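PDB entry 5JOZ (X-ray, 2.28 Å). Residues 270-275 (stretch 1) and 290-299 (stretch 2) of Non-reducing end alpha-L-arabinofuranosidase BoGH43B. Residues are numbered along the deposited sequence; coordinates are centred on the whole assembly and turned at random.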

# COMPACT_ATOMS: atom_id res chain seq x y z
N THR A 270 -7.34 3.07 -3.50
CA THR A 270 -7.91 4.26 -2.90
C THR A 270 -8.89 4.94 -3.83
O THR A 270 -8.59 5.19 -4.99
CB THR A 270 -6.81 5.25 -2.49
OG1 THR A 270 -6.01 4.66 -1.46
CG2 THR A 270 -7.39 6.56 -1.97
N PHE A 271 -10.05 5.29 -3.29
CA PHE A 271 -11.18 5.84 -4.03
C PHE A 271 -11.55 7.20 -3.46
O PHE A 271 -11.16 7.56 -2.34
CB PHE A 271 -12.37 4.89 -3.93
CG PHE A 271 -12.16 3.56 -4.61
CD1 PHE A 271 -11.39 2.57 -4.00
CD2 PHE A 271 -12.71 3.30 -5.86
CE1 PHE A 271 -11.17 1.35 -4.63
CE2 PHE A 271 -12.50 2.09 -6.49
CZ PHE A 271 -11.74 1.11 -5.88
N LEU A 272 -12.33 7.95 -4.24
CA LEU A 272 -12.78 9.30 -3.89
C LEU A 272 -14.27 9.40 -4.14
O LEU A 272 -14.74 9.01 -5.22
CB LEU A 272 -12.05 10.33 -4.77
CG LEU A 272 -12.31 11.82 -4.52
CD1 LEU A 272 -11.91 12.21 -3.10
CD2 LEU A 272 -11.53 12.63 -5.53
N ALA A 273 -15.03 9.91 -3.17
CA ALA A 273 -16.46 10.11 -3.35
C ALA A 273 -16.96 11.39 -2.67
O ALA A 273 -16.49 11.73 -1.59
CB ALA A 273 -17.23 8.90 -2.84
N PRO A 274 -17.92 12.10 -3.30
CA PRO A 274 -18.50 13.28 -2.69
C PRO A 274 -19.47 12.87 -1.58
O PRO A 274 -20.19 11.89 -1.71
CB PRO A 274 -19.26 13.93 -3.85
CG PRO A 274 -19.69 12.78 -4.70
CD PRO A 274 -18.64 11.72 -4.54
N VAL A 275 -19.43 13.63 -0.48
CA VAL A 275 -20.25 13.39 0.70
C VAL A 275 -21.24 14.54 0.82
O VAL A 275 -20.86 15.70 0.77
CB VAL A 275 -19.37 13.33 1.97
CG1 VAL A 275 -20.21 13.21 3.23
CG2 VAL A 275 -18.39 12.18 1.86
N VAL A 290 -23.36 4.28 -2.65
CA VAL A 290 -22.54 3.50 -3.59
C VAL A 290 -21.46 4.38 -4.21
O VAL A 290 -21.75 5.42 -4.80
CB VAL A 290 -23.40 2.86 -4.71
CG1 VAL A 290 -22.52 2.13 -5.74
CG2 VAL A 290 -24.42 1.90 -4.11
N VAL A 291 -20.21 3.94 -4.06
CA VAL A 291 -19.05 4.64 -4.65
C VAL A 291 -19.01 4.27 -6.14
O VAL A 291 -18.90 3.10 -6.49
CB VAL A 291 -17.74 4.28 -3.89
CG1 VAL A 291 -16.51 4.80 -4.63
CG2 VAL A 291 -17.79 4.86 -2.48
N GLN A 292 -19.11 5.30 -6.98
CA GLN A 292 -19.33 5.15 -8.44
C GLN A 292 -18.01 5.23 -9.21
O GLN A 292 -17.00 5.69 -8.68
CB GLN A 292 -20.28 6.25 -8.97
CG GLN A 292 -21.67 6.32 -8.32
CD GLN A 292 -22.56 5.09 -8.56
OE1 GLN A 292 -23.40 4.75 -7.72
NE2 GLN A 292 -22.39 4.42 -9.70
N GLU A 293 -18.07 4.82 -10.47
CA GLU A 293 -16.91 4.76 -11.36
C GLU A 293 -16.38 6.13 -11.72
O GLU A 293 -15.17 6.32 -11.76
CB GLU A 293 -17.24 4.00 -12.66
N THR A 294 -17.29 7.06 -12.00
CA THR A 294 -16.90 8.43 -12.33
C THR A 294 -17.77 9.41 -11.54
O THR A 294 -18.85 9.06 -11.06
CB THR A 294 -16.97 8.73 -13.85
OG1 THR A 294 -18.32 8.91 -14.26
CG2 THR A 294 -16.37 7.60 -14.69
N TYR A 295 -17.28 10.64 -11.39
CA TYR A 295 -18.01 11.71 -10.71
C TYR A 295 -17.63 13.02 -11.35
O TYR A 295 -16.56 13.15 -11.94
CB TYR A 295 -17.65 11.83 -9.21
CG TYR A 295 -18.23 10.81 -8.29
CD1 TYR A 295 -19.55 10.90 -7.87
CD2 TYR A 295 -17.46 9.77 -7.79
CE1 TYR A 295 -20.10 9.96 -7.01
CE2 TYR A 295 -17.99 8.81 -6.93
CZ TYR A 295 -19.31 8.91 -6.54
OH TYR A 295 -19.83 7.97 -5.68
N LEU A 296 -18.48 14.02 -11.15
CA LEU A 296 -18.13 15.40 -11.39
C LEU A 296 -16.92 15.77 -10.51
O LEU A 296 -16.78 15.32 -9.35
CB LEU A 296 -19.32 16.32 -11.07
CG LEU A 296 -20.59 16.19 -11.94
CD1 LEU A 296 -21.77 16.86 -11.25
CD2 LEU A 296 -20.37 16.78 -13.33
N PHE A 297 -16.07 16.62 -11.07
CA PHE A 297 -14.78 17.00 -10.49
C PHE A 297 -15.03 17.81 -9.21
O PHE A 297 -16.01 18.55 -9.13
CB PHE A 297 -13.99 17.84 -11.51
CG PHE A 297 -12.50 17.75 -11.37
CD1 PHE A 297 -11.81 16.64 -11.86
CD2 PHE A 297 -11.79 18.78 -10.77
CE1 PHE A 297 -10.44 16.55 -11.74
CE2 PHE A 297 -10.41 18.70 -10.64
CZ PHE A 297 -9.73 17.59 -11.13
N PRO A 298 -14.15 17.67 -8.19
CA PRO A 298 -14.22 18.56 -7.03
C PRO A 298 -14.18 20.04 -7.40
O PRO A 298 -13.69 20.38 -8.47
CB PRO A 298 -12.97 18.18 -6.24
CG PRO A 298 -12.77 16.75 -6.54
CD PRO A 298 -13.16 16.60 -7.99
N ASN A 299 -14.66 20.91 -6.52
CA ASN A 299 -14.58 22.34 -6.76
C ASN A 299 -13.18 22.87 -6.42
O ASN A 299 -12.98 23.58 -5.45
CB ASN A 299 -15.67 23.09 -5.99
CG ASN A 299 -15.88 24.50 -6.53
OD1 ASN A 299 -15.35 24.87 -7.57
ND2 ASN A 299 -16.66 25.28 -5.80

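Residues 270-275 run as one continuous strand. The second stretch is mostly loop, with a short strand at 294-296. The axes of the two strands approach to 8.2 Å, and their directions differ by 42°. No hydrogen bond joins the stretches, so they do not pair as neighbours in a sheet. The nearest CA atoms are those of Ala273 and Val291, 6.2 Å apart. Side chains therefore make most of the contact, which buries 280 Å² in total.

Tyr295 is the centre of it. Its CA-to-CB bond points toward the strand, and its ring lies against Pro274. Pro274 CD sits 3.4 Å from the centroid of the Tyr295 ring, 14° off the ring normal. This is a CH-pi contact: the CD hydrogens of a proline are slightly polarised by the adjacent nitrogen and suit the electron-rich face. The phenol is also held within its own stretch, where Gln292 N donates a hydrogen bond to Tyr295 OH at 3.1 Å.

The remaining side-chain pairings are mainly apolar. Val291 reaches two residues of the strand: its CG1 lies 4.2 Å from Phe271 CB, and its CG2 lies 4.1 Å from Ala273 CB. The small Ala273 also touches the tyrosine, with its CB 4.2 Å from Tyr295 CE2. A looser contact joins Leu272 CD2 to Pro298 CG at 4.4 Å.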